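Local coordinates for intracellular protein transport protein USO1 (Saccharomyces cerevisiae S288c, PDB 6LSU) that is required for protein transport from the endoplasmic reticulum to the Golgi complex, acting as a membrane tether whose globular head is the part described here, at residues D30-N34 / P66-T70; V196-D200 / E231-L237; K558-S564 / D599-D603. One frame throughout, in Å; residues are numbered along the deposited sequence.

Contact 1: D30-N34 / P66-T70; sequences DRVEN and PLLNT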
loop_
_atom_site.group_PDB
_atom_site.type_symbol
_atom_site.label_atom_id
_atom_site.label_comp_id
_atom_site.label_asym_id
_atom_site.label_seq_id
_atom_site.Cartn_x
_atom_site.Cartn_y
_atom_site.Cartn_z
ATOM N N ASP A 30 -26.022 5.036 -49.136
ATOM C CA ASP A 30 -26.332 6.064 -50.172
ATOM C C ASP A 30 -27.528 6.883 -49.696
ATOM O O ASP A 30 -27.432 8.147 -49.645
ATOM C CB ASP A 30 -26.577 5.389 -51.532
ATOM C CG ASP A 30 -27.053 6.318 -52.636
ATOM O OD1 ASP A 30 -26.442 7.406 -52.808
ATOM O OD2 ASP A 30 -28.045 5.951 -53.290
ATOM N N ARG A 31 -28.591 6.181 -49.298
ATOM C CA ARG A 31 -29.837 6.777 -48.745
ATOM C C ARG A 31 -29.515 7.618 -47.498
ATOM O O ARG A 31 -30.163 8.704 -47.331
ATOM C CB ARG A 31 -30.858 5.695 -48.373
ATOM C CG ARG A 31 -31.339 4.834 -49.530
ATOM C CD ARG A 31 -32.845 4.627 -49.542
ATOM N NE ARG A 31 -33.269 3.338 -48.993
ATOM C CZ ARG A 31 -34.083 3.163 -47.943
ATOM N NH1 ARG A 31 -34.608 4.193 -47.291
ATOM N NH2 ARG A 31 -34.382 1.937 -47.556
ATOM N N VAL A 32 -28.601 7.152 -46.629
ATOM C CA VAL A 32 -28.291 7.877 -45.348
ATOM C C VAL A 32 -27.721 9.251 -45.706
ATOM O O VAL A 32 -28.037 10.242 -45.044
ATOM C CB VAL A 32 -27.302 7.121 -44.437
ATOM C CG1 VAL A 32 -26.740 8.022 -43.353
ATOM C CG2 VAL A 32 -27.901 5.864 -43.830
ATOM N N GLU A 33 -26.851 9.282 -46.705
ATOM C CA GLU A 33 -26.086 10.503 -47.042
ATOM C C GLU A 33 -26.894 11.397 -47.989
ATOM O O GLU A 33 -26.744 12.635 -47.854
ATOM C CB GLU A 33 -24.734 10.123 -47.640
ATOM C CG GLU A 33 -23.645 11.117 -47.291
ATOM C CD GLU A 33 -22.302 10.647 -47.800
ATOM O OE1 GLU A 33 -22.240 9.488 -48.331
ATOM O OE2 GLU A 33 -21.332 11.425 -47.670
ATOM N N ASN A 34 -27.737 10.824 -48.871
ATOM C CA ASN A 34 -28.180 11.559 -50.091
ATOM C C ASN A 34 -29.678 11.899 -50.100
ATOM O O ASN A 34 -29.986 13.031 -50.517
ATOM C CB ASN A 34 -27.675 10.849 -51.342
ATOM C CG ASN A 34 -26.170 10.908 -51.393
ATOM O OD1 ASN A 34 -25.582 11.952 -51.051
ATOM N ND2 ASN A 34 -25.563 9.786 -51.782
ATOM N N PRO A 66 -20.566 8.108 -44.109
ATOM C CA PRO A 66 -21.945 8.574 -44.253
ATOM C C PRO A 66 -22.637 8.859 -42.900
ATOM O O PRO A 66 -23.227 9.933 -42.751
ATOM C CB PRO A 66 -22.691 7.423 -44.952
ATOM C CG PRO A 66 -21.608 6.553 -45.566
ATOM C CD PRO A 66 -20.340 6.820 -44.780
ATOM N N LEU A 67 -22.585 7.894 -41.982
ATOM C CA LEU A 67 -23.133 7.991 -40.599
ATOM C C LEU A 67 -22.602 9.267 -39.928
ATOM O O LEU A 67 -23.391 10.105 -39.445
ATOM C CB LEU A 67 -22.689 6.757 -39.804
ATOM C CG LEU A 67 -23.741 5.690 -39.516
ATOM C CD1 LEU A 67 -24.979 5.833 -40.383
ATOM C CD2 LEU A 67 -23.138 4.295 -39.642
ATOM N N LEU A 68 -21.293 9.429 -39.942
ATOM C CA LEU A 68 -20.660 10.626 -39.350
ATOM C C LEU A 68 -21.050 11.893 -40.131
ATOM O O LEU A 68 -21.176 12.998 -39.486
ATOM C CB LEU A 68 -19.150 10.378 -39.308
ATOM C CG LEU A 68 -18.711 9.250 -38.380
ATOM C CD1 LEU A 68 -17.197 9.154 -38.294
ATOM C CD2 LEU A 68 -19.293 9.432 -36.990
ATOM N N ASN A 69 -21.241 11.791 -41.448
ATOM C CA ASN A 69 -21.621 12.962 -42.283
ATOM C C ASN A 69 -23.061 13.312 -41.918
ATOM O O ASN A 69 -23.312 14.468 -41.536
ATOM C CB ASN A 69 -21.428 12.703 -43.782
ATOM C CG ASN A 69 -19.984 12.835 -44.218
ATOM O OD1 ASN A 69 -19.541 12.154 -45.134
ATOM N ND2 ASN A 69 -19.233 13.677 -43.533
ATOM N N THR A 70 -23.974 12.340 -41.977
ATOM C CA THR A 70 -25.398 12.576 -41.618
ATOM C C THR A 70 -25.528 13.055 -40.158
ATOM O O THR A 70 -26.524 13.795 -39.850
ATOM C CB THR A 70 -26.241 11.329 -41.888
ATOM O OG1 THR A 70 -26.121 11.028 -43.279
ATOM C CG2 THR A 70 -27.696 11.521 -41.526
#
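Asp30 looks away from helix 56-73 and closes a turn of its own helix, its OD1 taking a 2.7 Å hydrogen bond from Asn34 ND2. Arg31, remote from residues 66-70, forms a salt bridge with Asp40. Val32 is the buried member that meets the other helix: its CG1 lies 4.1 Å from Leu67 CD1 and 4.4 Å from Pro66 CB, and a short branched side chain suits the space, which Ala44 and Leu48 of helix 38-54 help to fill. Here the N-terminal end of the armadillo solenoid brings helix 17-34 beside helix 56-73 of ARM 1, the axes of segments 30-34 and 66-70 approaching to 8.7 Å at 25°. Thr70 OG1 donates a 2.7 Å hydrogen bond to Val32 O, whose place is less sure; the bond satisfies a hydroxyl that would otherwise be costly to bury. The nearest CA atoms are those of Glu33 and Pro66, 5.4 Å apart. The longer Glu33 side chain extends along the more open margin, placing OE1 4.0 Å from Pro66 CB.

Contact 2: V196-D200 / E231-L237; sequences VSLLD and ENIFERL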
loop_
_atom_site.group_PDB
_atom_site.type_symbol
_atom_site.label_atom_id
_atom_site.label_comp_id
_atom_site.label_asym_id
_atom_site.label_seq_id
_atom_site.Cartn_x
_atom_site.Cartn_y
_atom_site.Cartn_z
ATOM N N VAL A 196 -17.878 18.064 -15.857
ATOM C CA VAL A 196 -18.082 18.150 -14.383
ATOM C C VAL A 196 -19.576 18.426 -14.119
ATOM O O VAL A 196 -20.145 17.812 -13.164
ATOM C CB VAL A 196 -17.162 19.196 -13.733
ATOM C CG1 VAL A 196 -17.527 19.397 -12.275
ATOM C CG2 VAL A 196 -15.696 18.832 -13.879
ATOM N N SER A 197 -20.227 19.220 -14.967
ATOM C CA SER A 197 -21.647 19.616 -14.768
ATOM C C SER A 197 -22.566 18.411 -14.952
ATOM O O SER A 197 -23.632 18.406 -14.265
ATOM C CB SER A 197 -22.060 20.762 -15.646
ATOM O OG SER A 197 -21.179 21.877 -15.460
ATOM N N LEU A 198 -22.182 17.417 -15.782
ATOM C CA LEU A 198 -22.967 16.152 -15.928
ATOM C C LEU A 198 -23.255 15.530 -14.542
ATOM O O LEU A 198 -24.260 14.896 -14.391
ATOM C CB LEU A 198 -22.235 15.175 -16.838
ATOM C CG LEU A 198 -22.025 15.603 -18.283
ATOM C CD1 LEU A 198 -21.091 14.628 -18.959
ATOM C CD2 LEU A 198 -23.362 15.687 -19.036
ATOM N N LEU A 199 -22.428 15.798 -13.520
ATOM C CA LEU A 199 -22.576 15.303 -12.119
ATOM C C LEU A 199 -23.818 15.882 -11.468
ATOM O O LEU A 199 -24.248 15.266 -10.494
ATOM C CB LEU A 199 -21.359 15.662 -11.262
ATOM C CG LEU A 199 -20.075 14.922 -11.595
ATOM C CD1 LEU A 199 -18.910 15.415 -10.775
ATOM C CD2 LEU A 199 -20.285 13.447 -11.382
ATOM N N ASP A 200 -24.346 17.007 -11.973
ATOM C CA ASP A 200 -25.619 17.616 -11.491
ATOM C C ASP A 200 -26.798 17.106 -12.319
ATOM O O ASP A 200 -27.951 17.414 -11.994
ATOM C CB ASP A 200 -25.597 19.144 -11.559
ATOM C CG ASP A 200 -24.519 19.738 -10.684
ATOM O OD1 ASP A 200 -24.378 19.266 -9.536
ATOM O OD2 ASP A 200 -23.782 20.610 -11.189
ATOM N N GLU A 231 -13.145 23.153 -10.960
ATOM C CA GLU A 231 -14.611 23.001 -11.186
ATOM C C GLU A 231 -15.328 22.572 -9.893
ATOM O O GLU A 231 -16.482 22.036 -9.970
ATOM C CB GLU A 231 -14.862 22.020 -12.332
ATOM C CG GLU A 231 -14.376 22.550 -13.678
ATOM C CD GLU A 231 -14.913 23.944 -13.998
ATOM O OE1 GLU A 231 -16.106 24.216 -13.649
ATOM O OE2 GLU A 231 -14.142 24.760 -14.581
ATOM N N ASN A 232 -14.703 22.812 -8.741
ATOM C CA ASN A 232 -15.341 22.597 -7.418
ATOM C C ASN A 232 -15.851 21.153 -7.362
ATOM O O ASN A 232 -17.015 20.932 -6.948
ATOM C CB ASN A 232 -16.453 23.626 -7.159
ATOM C CG ASN A 232 -17.130 23.417 -5.820
ATOM O OD1 ASN A 232 -16.491 23.468 -4.770
ATOM N ND2 ASN A 232 -18.421 23.138 -5.847
ATOM N N ILE A 233 -15.001 20.209 -7.769
ATOM C CA ILE A 233 -15.394 18.773 -7.932
ATOM C C ILE A 233 -15.444 18.035 -6.571
ATOM O O ILE A 233 -16.376 17.201 -6.406
ATOM C CB ILE A 233 -14.483 18.085 -8.953
ATOM C CG1 ILE A 233 -15.017 16.695 -9.294
ATOM C CG2 ILE A 233 -13.044 18.051 -8.474
ATOM C CD1 ILE A 233 -14.485 16.162 -10.594
ATOM N N PHE A 234 -14.530 18.306 -5.621
ATOM C CA PHE A 234 -14.496 17.646 -4.290
ATOM C C PHE A 234 -15.860 17.750 -3.598
ATOM O O PHE A 234 -16.378 16.691 -3.124
ATOM C CB PHE A 234 -13.337 18.176 -3.447
ATOM C CG PHE A 234 -12.010 17.986 -4.146
ATOM C CD1 PHE A 234 -11.788 16.877 -4.942
ATOM C CD2 PHE A 234 -11.041 18.950 -4.097
ATOM C CE1 PHE A 234 -10.585 16.707 -5.607
ATOM C CE2 PHE A 234 -9.860 18.810 -4.811
ATOM C CZ PHE A 234 -9.611 17.668 -5.526
ATOM N N GLU A 235 -16.459 18.944 -3.593
ATOM C CA GLU A 235 -17.798 19.218 -2.992
ATOM C C GLU A 235 -18.831 18.282 -3.630
ATOM O O GLU A 235 -19.610 17.600 -2.888
ATOM C CB GLU A 235 -18.170 20.685 -3.213
ATOM C CG GLU A 235 -19.115 21.264 -2.169
ATOM C CD GLU A 235 -18.973 22.767 -1.986
ATOM O OE1 GLU A 235 -18.045 23.203 -1.249
ATOM O OE2 GLU A 235 -19.773 23.507 -2.602
ATOM N N ARG A 236 -18.796 18.193 -4.958
ATOM C CA ARG A 236 -19.753 17.384 -5.752
ATOM C C ARG A 236 -19.609 15.905 -5.386
ATOM O O ARG A 236 -20.611 15.264 -5.010
ATOM C CB ARG A 236 -19.484 17.579 -7.246
ATOM C CG ARG A 236 -19.761 18.991 -7.745
ATOM C CD ARG A 236 -19.634 19.071 -9.252
ATOM N NE ARG A 236 -19.483 20.433 -9.747
ATOM C CZ ARG A 236 -20.392 21.095 -10.460
ATOM N NH1 ARG A 236 -21.547 20.530 -10.776
ATOM N NH2 ARG A 236 -20.123 22.325 -10.861
ATOM N N LEU A 237 -18.393 15.377 -5.489
ATOM C CA LEU A 237 -18.133 13.922 -5.332
ATOM C C LEU A 237 -18.488 13.485 -3.908
ATOM O O LEU A 237 -19.124 12.426 -3.801
ATOM C CB LEU A 237 -16.675 13.609 -5.708
ATOM C CG LEU A 237 -16.360 13.723 -7.202
ATOM C CD1 LEU A 237 -14.927 13.294 -7.499
ATOM C CD2 LEU A 237 -17.329 12.903 -8.024
#
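Leu199 and Val196 supply the apolar centre from residues 196-200. Leu199 CD1 reaches within 4.0 Å of Leu237 CD2 and 4.4 Å of Ile233 CG1, while Val196 CG2 stands 4.4 Å from Ile233 CD1 and 3.6 Å from Glu231 CB. These branched aliphatic side chains fill the gap between the end of helix 191-198 and the start of helix 233-244; Leu199 also rests on Ile211 and Leu214 of helix 204-218, and Leu237 on Leu259 and Ile260 of helix 251-264. The contact thus joins neighbouring armadillo repeats, ARM 3 and ARM 4, through the kind of continuous hydrophobic core that holds an alpha-solenoid together. Before helix 233-244, Asn232 takes a left-handed helical conformation (55/47), which asparagine tolerates better than most residues. Arg236 spans the passage from core to solvent. Its aliphatic part covers Leu199, with CD 4.0 Å from Leu199 CD1, and one face of its guanidinium is covered by Val196, whose CG1 is 3.4 Å from Arg236 NE. That same NE makes a weak 3.4 Å hydrogen bond to Glu231 O. At the solvent-exposed edge, Asp200 OD2 approaches the guanidinium near its plane in a salt bridge to Arg236 NH1, modelled at an improbably short 2.3 Å, so both atoms are less surely placed.

Contact 3: K558-S564 / D599-D603; sequences KAIQTIS and DFLSD
Lys558, extended at -69/166, is the N-cap of helix 559-568, and residues 559-564 are helical. Opposite, residues 599-601 end helix 594-601; Ser602 and Asp603 (-146/88) form a turn, Asp603 being the N-cap of the following helix. The closest CA atoms, of Ile560 and Phe600, are 6.3 Å apart. Apolar packing centres on Ile560 (chi1 m, chi2 t): CG2 lies 4.2 Å from Phe600 CB and CD1 3.9 Å from Asp599 CB. Phe600 has chi1 t, with Ser564 OG at its ring edge, 3.7 Å from CD1. The contact joins ARM 9 to ARM 10 of the armadillo solenoid, with helix 577-590 adding Trp589 against Ile560 and Leu590 against Phe600. Among polar links, Gln561 (chi1 -133°, chi2 p) is long enough to donate from NE2 to Asp599 O, a very short 2.4 Å hydrogen bond; Ser602 OG also donates to Asp599 O at 2.9 Å. Ser564 OG turns back to Ile560 O, 2.8 Å. Lys558 CD lies 3.8 Å from Asp599 OD2, a carboxylate oxygen salt-bridged to Arg543.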
loop_
_atom_site.group_PDB
_atom_site.type_symbol
_atom_site.label_atom_id
_atom_site.label_comp_id
_atom_site.label_asym_id
_atom_site.label_seq_id
_atom_site.Cartn_x
_atom_site.Cartn_y
_atom_site.Cartn_z
ATOM N N LYS A 558 24.688 -8.134 32.955
ATOM C CA LYS A 558 24.532 -7.026 31.968
ATOM C C LYS A 558 23.910 -7.533 30.655
ATOM O O LYS A 558 23.907 -8.754 30.431
ATOM C CB LYS A 558 25.890 -6.435 31.600
ATOM C CG LYS A 558 26.286 -5.168 32.332
ATOM C CD LYS A 558 27.647 -4.662 31.863
ATOM C CE LYS A 558 27.840 -3.172 32.016
ATOM N NZ LYS A 558 27.205 -2.648 33.251
ATOM N N ALA A 559 23.452 -6.624 29.787
ATOM C CA ALA A 559 22.619 -6.958 28.607
ATOM C C ALA A 559 23.388 -7.900 27.664
ATOM O O ALA A 559 22.856 -8.989 27.301
ATOM C CB ALA A 559 22.193 -5.688 27.896
ATOM N N ILE A 560 24.599 -7.509 27.253
ATOM C CA ILE A 560 25.343 -8.241 26.203
ATOM C C ILE A 560 25.702 -9.661 26.670
ATOM O O ILE A 560 25.820 -10.544 25.814
ATOM C CB ILE A 560 26.610 -7.483 25.806
ATOM C CG1 ILE A 560 26.239 -6.226 25.014
ATOM C CG2 ILE A 560 27.542 -8.417 25.023
ATOM C CD1 ILE A 560 27.399 -5.556 24.298
ATOM N N GLN A 561 25.952 -9.879 27.950
ATOM C CA GLN A 561 26.308 -11.230 28.463
ATOM C C GLN A 561 25.021 -12.061 28.600
ATOM O O GLN A 561 24.989 -13.196 28.143
ATOM C CB GLN A 561 27.106 -11.131 29.769
ATOM C CG GLN A 561 28.340 -12.031 29.777
ATOM C CD GLN A 561 29.319 -11.661 28.687
ATOM O OE1 GLN A 561 29.524 -12.396 27.723
ATOM N NE2 GLN A 561 29.923 -10.493 28.832
ATOM N N THR A 562 23.958 -11.475 29.114
ATOM C CA THR A 562 22.591 -12.084 29.122
ATOM C C THR A 562 22.135 -12.524 27.711
ATOM O O THR A 562 21.540 -13.606 27.560
ATOM C CB THR A 562 21.543 -11.113 29.660
ATOM O OG1 THR A 562 21.936 -10.507 30.892
ATOM C CG2 THR A 562 20.231 -11.824 29.908
ATOM N N ILE A 563 22.342 -11.709 26.698
ATOM C CA ILE A 563 21.959 -12.042 25.287
ATOM C C ILE A 563 22.862 -13.202 24.825
ATOM O O ILE A 563 22.342 -14.095 24.084
ATOM C CB ILE A 563 22.088 -10.789 24.376
ATOM C CG1 ILE A 563 20.985 -9.775 24.689
ATOM C CG2 ILE A 563 22.085 -11.131 22.892
ATOM C CD1 ILE A 563 21.294 -8.367 24.236
ATOM N N SER A 564 24.153 -13.188 25.221
ATOM C CA SER A 564 25.159 -14.233 24.855
ATOM C C SER A 564 24.693 -15.608 25.347
ATOM O O SER A 564 24.618 -16.519 24.535
ATOM C CB SER A 564 26.519 -13.899 25.366
ATOM O OG SER A 564 27.070 -12.776 24.676
ATOM N N ASP A 599 32.421 -6.027 26.226
ATOM C CA ASP A 599 31.416 -6.695 27.080
ATOM C C ASP A 599 31.324 -8.126 26.580
ATOM O O ASP A 599 31.232 -9.037 27.421
ATOM C CB ASP A 599 30.074 -5.969 27.063
ATOM C CG ASP A 599 30.018 -4.755 27.966
ATOM O OD1 ASP A 599 31.097 -4.228 28.335
ATOM O OD2 ASP A 599 28.895 -4.343 28.283
ATOM N N PHE A 600 31.393 -8.311 25.254
ATOM C CA PHE A 600 31.258 -9.644 24.613
ATOM C C PHE A 600 32.452 -10.535 24.994
ATOM O O PHE A 600 32.232 -11.665 25.473
ATOM C CB PHE A 600 31.144 -9.506 23.089
ATOM C CG PHE A 600 31.012 -10.819 22.361
ATOM C CD1 PHE A 600 29.963 -11.664 22.678
ATOM C CD2 PHE A 600 31.953 -11.239 21.427
ATOM C CE1 PHE A 600 29.795 -12.877 22.024
ATOM C CE2 PHE A 600 31.820 -12.465 20.793
ATOM C CZ PHE A 600 30.719 -13.268 21.069
ATOM N N LEU A 601 33.669 -10.011 24.784
ATOM C CA LEU A 601 35.002 -10.662 25.008
ATOM C C LEU A 601 35.249 -10.960 26.487
ATOM O O LEU A 601 36.172 -11.680 26.776
ATOM C CB LEU A 601 36.112 -9.736 24.506
ATOM C CG LEU A 601 36.193 -9.581 22.990
ATOM C CD1 LEU A 601 37.352 -8.707 22.606
ATOM C CD2 LEU A 601 36.293 -10.892 22.271
ATOM N N SER A 602 34.480 -10.400 27.392
ATOM C CA SER A 602 34.692 -10.518 28.848
ATOM C C SER A 602 34.107 -11.828 29.354
ATOM O O SER A 602 33.895 -11.911 30.564
ATOM C CB SER A 602 34.056 -9.357 29.580
ATOM O OG SER A 602 32.691 -9.637 29.816
ATOM N N ASP A 603 33.794 -12.791 28.482
ATOM C CA ASP A 603 33.278 -14.103 28.964
ATOM C C ASP A 603 33.751 -15.219 28.048
ATOM O O ASP A 603 32.979 -15.573 27.126
ATOM C CB ASP A 603 31.759 -14.149 29.088
ATOM C CG ASP A 603 31.283 -15.424 29.752
ATOM O OD1 ASP A 603 32.096 -16.387 29.828
ATOM O OD2 ASP A 603 30.112 -15.433 30.200
#

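How the contacts relate
The three contacts follow one another along the chain, and each joins segments 31 to 35 residues apart, a spacing that reflects the succession of helices in the armadillo head. Contact 1 and contact 2 lie on the same side of the chain's centre, their own centres 37 Å apart and nearest atoms about 19 Å apart. Contact 3 is on the opposite side, with its centre 66 Å from that of contact 2 and 92 Å from that of contact 1. None touches another, so they are separate local joints, sampling the N-terminal end, the ARM 3-ARM 4 junction and the ARM 9-ARM 10 junction of an elongated head.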